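PDB 3R1P: odorant binding protein, antennal from Anopheles gambiae, which probably binds odorant molecules in the mosquito antenna and here holds a palmitic acid in the interior of its all-helical fold. Local coordinates for residues Glu29-Val40 with Val117-Leu126; Ala63-Arg71 with Thr88-Thr96. All coordinates share one frame; numbering follows the deposited sequence.

Contact 1: Glu29-Val40 with Val117-Leu126; sequences EEQLRTCLDGTV and VIKFCHLLVL. With PLM (palmitic acid), chain G.
Asp37, whose carbonyl carbon C lies 4.0 Å from Ile118 CD1, steadies its turn through one carboxylate oxygen. Thr39 N donates to Asp37 OD1 at 3.1 Å, closing an Asx turn, and Thr39 OG1 stands 2.8 Å from that same Asp37 OD1. Between these two residues, Gly38 adopts a positive phi and presents its bare backbone to helix 114-125. Val117 spreads both methyls around the Gly38 carbonyl oxygen, CG1 reaching Gly38 O at 3.4 Å, while Ile118 CG1 comes to 3.5 Å from Gly38 N. Further along the helix, Cys35 SG and Cys121 SG are covalently joined at 2.0 Å with a right-handed twist (chi3 65°). Cys35 holds its sulfur between backbone N and carbonyl carbon (chi1 66°), whereas Cys121 turns its own anti to N (chi1 -180°), which points it from the helix at the turn carrying Cys35. Three other disulfides follow the classical insect odorant-binding pattern; this fourth one ties the C-terminal helix to the segment after helix 29-32. Leu36 turns CD2 back over the bridge, touching Cys121 SG, and meets the His122 ring at its edge, near the ring plane, with Leu36 CD2 to His122 CD2 at 3.7 Å. Val125 packs its CG2 against the Cys35 sulfur and its CG1 beside Glu29 and Arg33, which lie at the exposed margin; there the Arg33 guanidinium approaches a Leu126 methyl. On the pocket side of the helix, Phe120 CB lies 3.6 Å from atom CC of the palmitic acid, and Phe111 packs edge-to-face with the Phe120 ring.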
loop_
_atom_site.group_PDB
_atom_site.type_symbol
_atom_site.label_atom_id
_atom_site.label_comp_id
_atom_site.label_asym_id
_atom_site.label_seq_id
_atom_site.Cartn_x
_atom_site.Cartn_y
_atom_site.Cartn_z
ATOM N N GLU A 29 12.064 8.020 4.200
ATOM C CA GLU A 29 11.927 8.273 2.765
ATOM C C GLU A 29 12.758 7.262 1.968
ATOM O O GLU A 29 12.273 6.756 0.959
ATOM C CB GLU A 29 12.306 9.714 2.407
ATOM C CG GLU A 29 11.171 10.706 2.617
ATOM C CD GLU A 29 10.118 10.824 1.523
ATOM O OE1 GLU A 29 10.281 10.199 0.451
ATOM O OE2 GLU A 29 9.139 11.574 1.731
ATOM N N GLU A 30 13.964 6.907 2.478
ATOM C CA GLU A 30 14.887 5.932 1.887
ATOM C C GLU A 30 14.234 4.563 1.776
ATOM O O GLU A 30 14.392 3.912 0.748
ATOM C CB GLU A 30 16.166 5.788 2.734
ATOM C CG GLU A 30 17.131 6.950 2.707
ATOM C CD GLU A 30 18.380 6.690 1.896
ATOM O OE1 GLU A 30 18.824 5.522 1.801
ATOM O OE2 GLU A 30 18.962 7.685 1.415
ATOM N N GLN A 31 13.517 4.120 2.838
ATOM C CA GLN A 31 12.829 2.818 2.890
ATOM C C GLN A 31 11.714 2.740 1.854
ATOM O O GLN A 31 11.555 1.706 1.216
ATOM C CB GLN A 31 12.277 2.536 4.296
ATOM C CG GLN A 31 13.333 2.022 5.269
ATOM C CD GLN A 31 12.879 2.017 6.714
ATOM O OE1 GLN A 31 12.016 2.799 7.140
ATOM N NE2 GLN A 31 13.499 1.159 7.514
ATOM N N LEU A 32 10.965 3.835 1.673
ATOM C CA LEU A 32 9.858 3.899 0.715
ATOM C C LEU A 32 10.342 4.075 -0.719
ATOM O O LEU A 32 9.774 3.468 -1.633
ATOM C CB LEU A 32 8.886 5.024 1.088
ATOM C CG LEU A 32 8.243 4.930 2.472
ATOM C CD1 LEU A 32 7.418 6.145 2.743
ATOM C CD2 LEU A 32 7.409 3.658 2.613
ATOM N N ARG A 33 11.421 4.866 -0.895
ATOM C CA ARG A 33 12.057 5.171 -2.183
ATOM C C ARG A 33 12.575 3.966 -2.949
ATOM O O ARG A 33 12.912 4.090 -4.131
ATOM C CB ARG A 33 13.125 6.240 -2.025
ATOM C CG ARG A 33 12.493 7.603 -2.157
ATOM C CD ARG A 33 13.539 8.660 -2.304
ATOM N NE ARG A 33 13.038 9.868 -2.971
ATOM C CZ ARG A 33 13.608 10.447 -4.025
ATOM N NH1 ARG A 33 14.669 9.893 -4.604
ATOM N NH2 ARG A 33 13.104 11.568 -4.528
ATOM N N THR A 34 12.572 2.779 -2.293
ATOM C CA THR A 34 12.948 1.505 -2.917
ATOM C C THR A 34 11.939 1.174 -4.020
ATOM O O THR A 34 12.278 0.438 -4.938
ATOM C CB THR A 34 13.048 0.362 -1.898
ATOM O OG1 THR A 34 11.794 0.203 -1.230
ATOM C CG2 THR A 34 14.178 0.548 -0.906
ATOM N N CYS A 35 10.718 1.754 -3.952
ATOM C CA CYS A 35 9.663 1.569 -4.954
ATOM C C CYS A 35 10.006 2.124 -6.352
ATOM O O CYS A 35 9.354 1.744 -7.324
ATOM C CB CYS A 35 8.315 2.100 -4.449
ATOM S SG CYS A 35 8.235 3.902 -4.191
ATOM N N LEU A 36 10.985 3.063 -6.451
ATOM C CA LEU A 36 11.367 3.729 -7.704
ATOM C C LEU A 36 11.808 2.814 -8.853
ATOM O O LEU A 36 11.686 3.206 -10.014
ATOM C CB LEU A 36 12.334 4.911 -7.483
ATOM C CG LEU A 36 11.767 6.155 -6.785
ATOM C CD1 LEU A 36 12.886 7.095 -6.348
ATOM C CD2 LEU A 36 10.767 6.897 -7.682
ATOM N N ASP A 37 12.267 1.590 -8.529
ATOM C CA ASP A 37 12.661 0.568 -9.508
ATOM C C ASP A 37 11.584 -0.543 -9.640
ATOM O O ASP A 37 11.808 -1.546 -10.322
ATOM C CB ASP A 37 14.043 -0.019 -9.147
ATOM C CG ASP A 37 14.150 -0.836 -7.876
ATOM O OD1 ASP A 37 13.117 -1.057 -7.223
ATOM O OD2 ASP A 37 15.268 -1.250 -7.535
ATOM N N GLY A 38 10.438 -0.342 -8.987
ATOM C CA GLY A 38 9.319 -1.283 -9.014
ATOM C C GLY A 38 9.269 -2.273 -7.868
ATOM O O GLY A 38 8.377 -3.124 -7.837
ATOM N N THR A 39 10.219 -2.190 -6.920
ATOM C CA THR A 39 10.204 -3.129 -5.791
ATOM C C THR A 39 9.203 -2.697 -4.716
ATOM O O THR A 39 9.166 -1.525 -4.351
ATOM C CB THR A 39 11.600 -3.321 -5.190
ATOM O OG1 THR A 39 12.123 -2.075 -4.787
ATOM C CG2 THR A 39 12.582 -3.996 -6.137
ATOM N N VAL A 40 8.398 -3.642 -4.199
ATOM C CA VAL A 40 7.469 -3.321 -3.112
ATOM C C VAL A 40 8.343 -3.190 -1.851
ATOM O O VAL A 40 9.090 -4.125 -1.553
ATOM C CB VAL A 40 6.333 -4.357 -2.932
ATOM C CG1 VAL A 40 5.446 -3.994 -1.732
ATOM C CG2 VAL A 40 5.497 -4.470 -4.205
ATOM N N VAL A 117 3.670 -0.822 -9.730
ATOM C CA VAL A 117 4.351 -0.361 -8.513
ATOM C C VAL A 117 4.960 1.040 -8.761
ATOM O O VAL A 117 4.724 1.945 -7.963
ATOM C CB VAL A 117 5.384 -1.386 -7.962
ATOM C CG1 VAL A 117 6.107 -0.859 -6.727
ATOM C CG2 VAL A 117 4.717 -2.724 -7.642
ATOM N N ILE A 118 5.692 1.216 -9.888
ATOM C CA ILE A 118 6.343 2.478 -10.272
ATOM C C ILE A 118 5.346 3.657 -10.368
ATOM O O ILE A 118 5.620 4.731 -9.833
ATOM C CB ILE A 118 7.227 2.303 -11.552
ATOM C CG1 ILE A 118 8.445 1.402 -11.256
ATOM C CG2 ILE A 118 7.701 3.654 -12.102
ATOM C CD1 ILE A 118 9.274 0.918 -12.507
ATOM N N LYS A 119 4.197 3.441 -11.028
ATOM C CA LYS A 119 3.149 4.453 -11.187
ATOM C C LYS A 119 2.621 4.956 -9.841
ATOM O O LYS A 119 2.567 6.171 -9.643
ATOM C CB LYS A 119 2.016 3.936 -12.074
ATOM C CG LYS A 119 2.385 3.952 -13.561
ATOM C CD LYS A 119 1.294 3.332 -14.427
ATOM C CE LYS A 119 1.702 3.235 -15.877
ATOM N NZ LYS A 119 0.595 2.725 -16.725
ATOM N N PHE A 120 2.295 4.031 -8.903
ATOM C CA PHE A 120 1.841 4.385 -7.555
ATOM C C PHE A 120 2.985 5.017 -6.764
ATOM O O PHE A 120 2.761 5.965 -6.005
ATOM C CB PHE A 120 1.268 3.165 -6.812
ATOM C CG PHE A 120 -0.106 2.771 -7.281
ATOM C CD1 PHE A 120 -1.222 3.510 -6.905
ATOM C CD2 PHE A 120 -0.291 1.653 -8.083
ATOM C CE1 PHE A 120 -2.497 3.145 -7.334
ATOM C CE2 PHE A 120 -1.562 1.300 -8.528
ATOM C CZ PHE A 120 -2.658 2.045 -8.147
ATOM N N CYS A 121 4.221 4.515 -6.984
ATOM C CA CYS A 121 5.436 5.033 -6.350
ATOM C C CYS A 121 5.606 6.514 -6.693
ATOM O O CYS A 121 5.772 7.318 -5.783
ATOM C CB CYS A 121 6.652 4.211 -6.769
ATOM S SG CYS A 121 8.208 4.766 -6.042
ATOM N N HIS A 122 5.517 6.876 -7.991
ATOM C CA HIS A 122 5.651 8.252 -8.468
ATOM C C HIS A 122 4.551 9.174 -7.918
ATOM O O HIS A 122 4.846 10.279 -7.468
ATOM C CB HIS A 122 5.633 8.300 -10.003
ATOM C CG HIS A 122 6.851 7.717 -10.662
ATOM N ND1 HIS A 122 6.896 7.536 -12.031
ATOM C CD2 HIS A 122 8.012 7.270 -10.125
ATOM C CE1 HIS A 122 8.088 7.022 -12.288
ATOM N NE2 HIS A 122 8.792 6.834 -11.171
ATOM N N LEU A 123 3.288 8.714 -7.973
ATOM C CA LEU A 123 2.112 9.473 -7.536
ATOM C C LEU A 123 2.180 9.885 -6.067
ATOM O O LEU A 123 1.897 11.039 -5.736
ATOM C CB LEU A 123 0.828 8.655 -7.805
ATOM C CG LEU A 123 -0.493 9.300 -7.367
ATOM C CD1 LEU A 123 -0.842 10.505 -8.238
ATOM C CD2 LEU A 123 -1.619 8.291 -7.358
ATOM N N LEU A 124 2.557 8.943 -5.204
ATOM C CA LEU A 124 2.609 9.133 -3.760
ATOM C C LEU A 124 3.942 9.765 -3.300
ATOM O O LEU A 124 3.890 10.686 -2.461
ATOM C CB LEU A 124 2.515 7.760 -3.068
ATOM C CG LEU A 124 1.157 7.084 -3.076
ATOM C CD1 LEU A 124 1.298 5.578 -2.946
ATOM C CD2 LEU A 124 0.255 7.645 -1.968
ATOM N N VAL A 125 5.047 9.209 -3.799
ATOM C CA VAL A 125 6.377 9.529 -3.284
ATOM C C VAL A 125 7.127 10.723 -3.912
ATOM O O VAL A 125 7.799 11.414 -3.163
ATOM C CB VAL A 125 7.179 8.208 -3.074
ATOM C CG1 VAL A 125 8.433 8.435 -2.274
ATOM C CG2 VAL A 125 6.297 7.134 -2.386
ATOM N N LEU A 126 7.002 11.025 -5.213
ATOM C CA LEU A 126 7.725 12.177 -5.775
ATOM C C LEU A 126 6.927 13.476 -5.627
ATOM O O LEU A 126 5.729 13.440 -5.323
ATOM C CB LEU A 126 8.114 11.950 -7.251
ATOM C CG LEU A 126 8.870 10.682 -7.592
ATOM C CD1 LEU A 126 9.011 10.523 -9.074
ATOM C CD2 LEU A 126 10.216 10.598 -6.881
HETATM C C1 PLM G . -7.632 9.774 -4.599
HETATM O O1 PLM G . -8.148 10.709 -5.252
HETATM O O2 PLM G . -8.203 9.270 -3.604
HETATM C C2 PLM G . -6.276 9.252 -5.043
HETATM C C3 PLM G . -5.728 8.157 -4.122
HETATM C C4 PLM G . -4.682 7.280 -4.813
HETATM C C5 PLM G . -3.728 6.637 -3.804
HETATM C C6 PLM G . -3.492 5.151 -4.081
HETATM C C7 PLM G . -2.855 4.445 -2.882
HETATM C C8 PLM G . -2.836 2.930 -3.063
HETATM C C9 PLM G . -1.495 2.316 -2.670
HETATM C CA PLM G . -1.366 0.893 -3.209
HETATM C CB PLM G . 0.043 0.339 -3.026
HETATM C CC PLM G . 0.963 0.806 -4.149
HETATM C CD PLM G . 2.025 -0.236 -4.498
HETATM C CE PLM G . 3.205 -0.296 -3.524
HETATM C CF PLM G . 3.329 0.909 -2.593
HETATM C CG PLM G . 4.008 2.075 -3.280
#

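Contact 2: Ala63-Arg71 with Thr88-Thr96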
loop_
_atom_site.group_PDB
_atom_site.type_symbol
_atom_site.label_atom_id
_atom_site.label_comp_id
_atom_site.label_asym_id
_atom_site.label_seq_id
_atom_site.Cartn_x
_atom_site.Cartn_y
_atom_site.Cartn_z
ATOM N N ALA A 63 -14.571 -6.627 9.719
ATOM C CA ALA A 63 -14.817 -8.007 10.146
ATOM C C ALA A 63 -13.613 -8.952 10.074
ATOM O O ALA A 63 -13.414 -9.739 11.004
ATOM C CB ALA A 63 -15.983 -8.592 9.361
ATOM N N THR A 64 -12.833 -8.898 8.974
ATOM C CA THR A 64 -11.722 -9.834 8.738
ATOM C C THR A 64 -10.318 -9.224 8.699
ATOM O O THR A 64 -9.354 -9.942 8.939
ATOM C CB THR A 64 -11.942 -10.602 7.415
ATOM O OG1 THR A 64 -11.887 -9.649 6.357
ATOM C CG2 THR A 64 -13.274 -11.367 7.365
ATOM N N GLY A 65 -10.202 -7.963 8.296
ATOM C CA GLY A 65 -8.910 -7.302 8.126
ATOM C C GLY A 65 -8.392 -7.469 6.705
ATOM O O GLY A 65 -7.354 -6.893 6.363
ATOM N N ARG A 66 -9.138 -8.221 5.837
ATOM C CA ARG A 66 -8.720 -8.405 4.443
ATOM C C ARG A 66 -8.807 -7.066 3.701
ATOM O O ARG A 66 -9.515 -6.154 4.148
ATOM C CB ARG A 66 -9.505 -9.517 3.722
ATOM C CG ARG A 66 -10.957 -9.156 3.409
ATOM C CD ARG A 66 -11.740 -10.355 2.922
ATOM N NE ARG A 66 -13.096 -9.962 2.553
ATOM C CZ ARG A 66 -13.468 -9.578 1.333
ATOM N NH1 ARG A 66 -12.593 -9.558 0.339
ATOM N NH2 ARG A 66 -14.723 -9.226 1.097
ATOM N N ILE A 67 -8.045 -6.934 2.602
ATOM C CA ILE A 67 -8.032 -5.689 1.847
ATOM C C ILE A 67 -9.074 -5.761 0.726
ATOM O O ILE A 67 -8.989 -6.614 -0.152
ATOM C CB ILE A 67 -6.595 -5.327 1.340
ATOM C CG1 ILE A 67 -5.525 -5.237 2.507
ATOM C CG2 ILE A 67 -6.596 -4.070 0.463
ATOM C CD1 ILE A 67 -5.952 -4.596 3.905
ATOM N N LEU A 68 -10.045 -4.848 0.769
ATOM C CA LEU A 68 -11.144 -4.802 -0.195
ATOM C C LEU A 68 -10.670 -4.184 -1.513
ATOM O O LEU A 68 -10.907 -2.997 -1.788
ATOM C CB LEU A 68 -12.348 -4.053 0.416
ATOM C CG LEU A 68 -12.838 -4.562 1.779
ATOM C CD1 LEU A 68 -13.691 -3.510 2.480
ATOM C CD2 LEU A 68 -13.546 -5.902 1.655
ATOM N N LEU A 69 -9.965 -4.993 -2.315
ATOM C CA LEU A 69 -9.400 -4.575 -3.587
ATOM C C LEU A 69 -10.431 -4.110 -4.616
ATOM O O LEU A 69 -10.129 -3.197 -5.376
ATOM C CB LEU A 69 -8.428 -5.621 -4.168
ATOM C CG LEU A 69 -7.160 -5.915 -3.353
ATOM C CD1 LEU A 69 -6.433 -7.101 -3.909
ATOM C CD2 LEU A 69 -6.224 -4.725 -3.324
ATOM N N ASP A 70 -11.649 -4.677 -4.605
ATOM C CA ASP A 70 -12.725 -4.271 -5.515
ATOM C C ASP A 70 -13.137 -2.837 -5.204
ATOM O O ASP A 70 -13.312 -2.050 -6.141
ATOM C CB ASP A 70 -13.912 -5.255 -5.455
ATOM C CG ASP A 70 -13.664 -6.547 -6.212
ATOM O OD1 ASP A 70 -13.444 -6.484 -7.442
ATOM O OD2 ASP A 70 -13.760 -7.622 -5.592
ATOM N N ARG A 71 -13.227 -2.479 -3.901
ATOM C CA ARG A 71 -13.538 -1.110 -3.473
ATOM C C ARG A 71 -12.413 -0.163 -3.922
ATOM O O ARG A 71 -12.710 0.849 -4.555
ATOM C CB ARG A 71 -13.772 -1.002 -1.956
ATOM C CG ARG A 71 -15.117 -1.560 -1.542
ATOM C CD ARG A 71 -15.527 -1.157 -0.141
ATOM N NE ARG A 71 -16.695 -1.931 0.282
ATOM C CZ ARG A 71 -17.170 -1.981 1.525
ATOM N NH1 ARG A 71 -16.583 -1.295 2.497
ATOM N NH2 ARG A 71 -18.233 -2.721 1.804
ATOM N N THR A 88 -8.022 -10.245 -8.525
ATOM C CA THR A 88 -8.642 -9.386 -7.517
ATOM C C THR A 88 -9.214 -10.229 -6.375
ATOM O O THR A 88 -9.029 -9.891 -5.205
ATOM C CB THR A 88 -9.724 -8.511 -8.172
ATOM O OG1 THR A 88 -9.181 -7.857 -9.319
ATOM C CG2 THR A 88 -10.270 -7.469 -7.228
ATOM N N ARG A 89 -9.888 -11.331 -6.716
ATOM C CA ARG A 89 -10.491 -12.178 -5.709
ATOM C C ARG A 89 -9.482 -12.876 -4.760
ATOM O O ARG A 89 -9.644 -12.770 -3.559
ATOM C CB ARG A 89 -11.529 -13.127 -6.321
ATOM C CG ARG A 89 -10.930 -14.276 -7.115
ATOM C CD ARG A 89 -11.531 -14.454 -8.483
ATOM N NE ARG A 89 -10.905 -15.597 -9.141
ATOM C CZ ARG A 89 -10.854 -15.789 -10.451
ATOM N NH1 ARG A 89 -11.410 -14.914 -11.280
ATOM N NH2 ARG A 89 -10.246 -16.861 -10.946
ATOM N N GLU A 90 -8.414 -13.504 -5.288
ATOM C CA GLU A 90 -7.463 -14.175 -4.410
ATOM C C GLU A 90 -6.682 -13.224 -3.492
ATOM O O GLU A 90 -6.568 -13.472 -2.286
ATOM C CB GLU A 90 -6.576 -15.194 -5.159
ATOM C CG GLU A 90 -5.192 -14.733 -5.567
ATOM C CD GLU A 90 -4.292 -15.849 -6.062
ATOM O OE1 GLU A 90 -3.344 -16.216 -5.331
ATOM O OE2 GLU A 90 -4.531 -16.352 -7.184
ATOM N N CYS A 91 -6.196 -12.113 -4.072
ATOM C CA CYS A 91 -5.415 -11.131 -3.341
ATOM C C CYS A 91 -6.244 -10.365 -2.317
ATOM O O CYS A 91 -5.678 -9.867 -1.350
ATOM C CB CYS A 91 -4.706 -10.186 -4.302
ATOM S SG CYS A 91 -3.670 -11.006 -5.543
ATOM N N SER A 92 -7.578 -10.293 -2.506
ATOM C CA SER A 92 -8.457 -9.596 -1.556
ATOM C C SER A 92 -8.895 -10.488 -0.378
ATOM O O SER A 92 -9.687 -10.056 0.444
ATOM C CB SER A 92 -9.664 -8.985 -2.265
ATOM O OG SER A 92 -10.457 -9.980 -2.891
ATOM N N HIS A 93 -8.359 -11.708 -0.272
ATOM C CA HIS A 93 -8.706 -12.605 0.829
ATOM C C HIS A 93 -7.484 -13.032 1.649
ATOM O O HIS A 93 -7.536 -14.015 2.383
ATOM C CB HIS A 93 -9.512 -13.804 0.340
ATOM C CG HIS A 93 -10.870 -13.445 -0.168
ATOM N ND1 HIS A 93 -11.973 -13.525 0.643
ATOM C CD2 HIS A 93 -11.251 -12.979 -1.381
ATOM C CE1 HIS A 93 -12.991 -13.120 -0.097
ATOM N NE2 HIS A 93 -12.606 -12.803 -1.329
ATOM N N ILE A 94 -6.393 -12.280 1.534
ATOM C CA ILE A 94 -5.168 -12.538 2.287
ATOM C C ILE A 94 -5.339 -11.937 3.680
ATOM O O ILE A 94 -5.621 -10.740 3.805
ATOM C CB ILE A 94 -3.919 -11.972 1.550
ATOM C CG1 ILE A 94 -3.645 -12.726 0.211
ATOM C CG2 ILE A 94 -2.682 -11.943 2.472
ATOM C CD1 ILE A 94 -2.658 -12.042 -0.709
ATOM N N VAL A 95 -5.176 -12.757 4.719
ATOM C CA VAL A 95 -5.264 -12.296 6.105
ATOM C C VAL A 95 -4.131 -12.952 6.884
ATOM O O VAL A 95 -3.995 -14.171 6.830
ATOM C CB VAL A 95 -6.645 -12.565 6.796
ATOM C CG1 VAL A 95 -6.632 -12.099 8.255
ATOM C CG2 VAL A 95 -7.806 -11.913 6.051
ATOM N N THR A 96 -3.341 -12.155 7.613
ATOM C CA THR A 96 -2.229 -12.633 8.449
ATOM C C THR A 96 -2.475 -12.122 9.888
ATOM O O THR A 96 -3.306 -11.222 10.065
ATOM C CB THR A 96 -0.847 -12.129 7.927
ATOM O OG1 THR A 96 -0.599 -10.807 8.415
ATOM C CG2 THR A 96 -0.675 -12.213 6.409
HETATM O O HOH W 1 -6.358 -9.102 1.731
#
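Ser92, just past the end of helix 88-91, packs against Ile67 and Leu69 where the loop into helix 69-72 of this insect odorant-binding fold passes by. This is the tight part: Ser92 CB sits 3.2 Å from Ile67 O, and Leu69 turns to the last turn of the helix and brings CD1 within 3.6 Å of Cys91 CB. Cys91 is disulfide-bonded to Cys109 of helix 99-110. The outer side is more open to solvent: exposed Asp70 meets Thr88 there only through its carboxylate, OD1 lying 3.3 Å from the methyl CG2 of Thr88, while the Thr88 hydroxyl bonds to Tyr110. At the other end, exposed Val95 places CG1 3.5 Å from Thr64 O, beside an ST turn whose Thr64 OG1 also bonds to Asp61. Arg66 spans the two regions. With CG turned between backbone N and carbonyl carbon (chi1 72°), its otherwise extended chain runs past the Ser92 carbonyl; NH1 donates to Ser92 O at 3.0 Å, nearly straight (165°), from above the carbonyl plane. The guanidinium lies flat on the His93 ring, centres 4.3 Å apart and planes 6° from parallel, with Leu68 CD2 over its opposite face. Between the two backbones, one water joins three groups: it accepts from Ile67 N at 2.9 Å and donates to Cys91 O and, at 2.7 Å, to Ile94 O.

In the fold
Contacts 1 and 2 lie on opposite sides of the chain's centre, their centres 22 Å apart and their nearest atoms about 9 Å apart, without touching. Along the sequence, 63-71 with 88-96 is nested inside the loop that the disulfide contact between 29-40 and 117-126 closes. Helix 99-110 is common ground: Val40 of contact 1 packs on Tyr104, Val107 and Lys108, while Ile67 and Ile94 of contact 2 rest on Thr106 and Cys109. The palmitic acid relates to both unequally. It touches helix 114-125 of contact 1 directly. In contact 2, the side chain of Leu69 is about 7 Å from the bound palmitic acid.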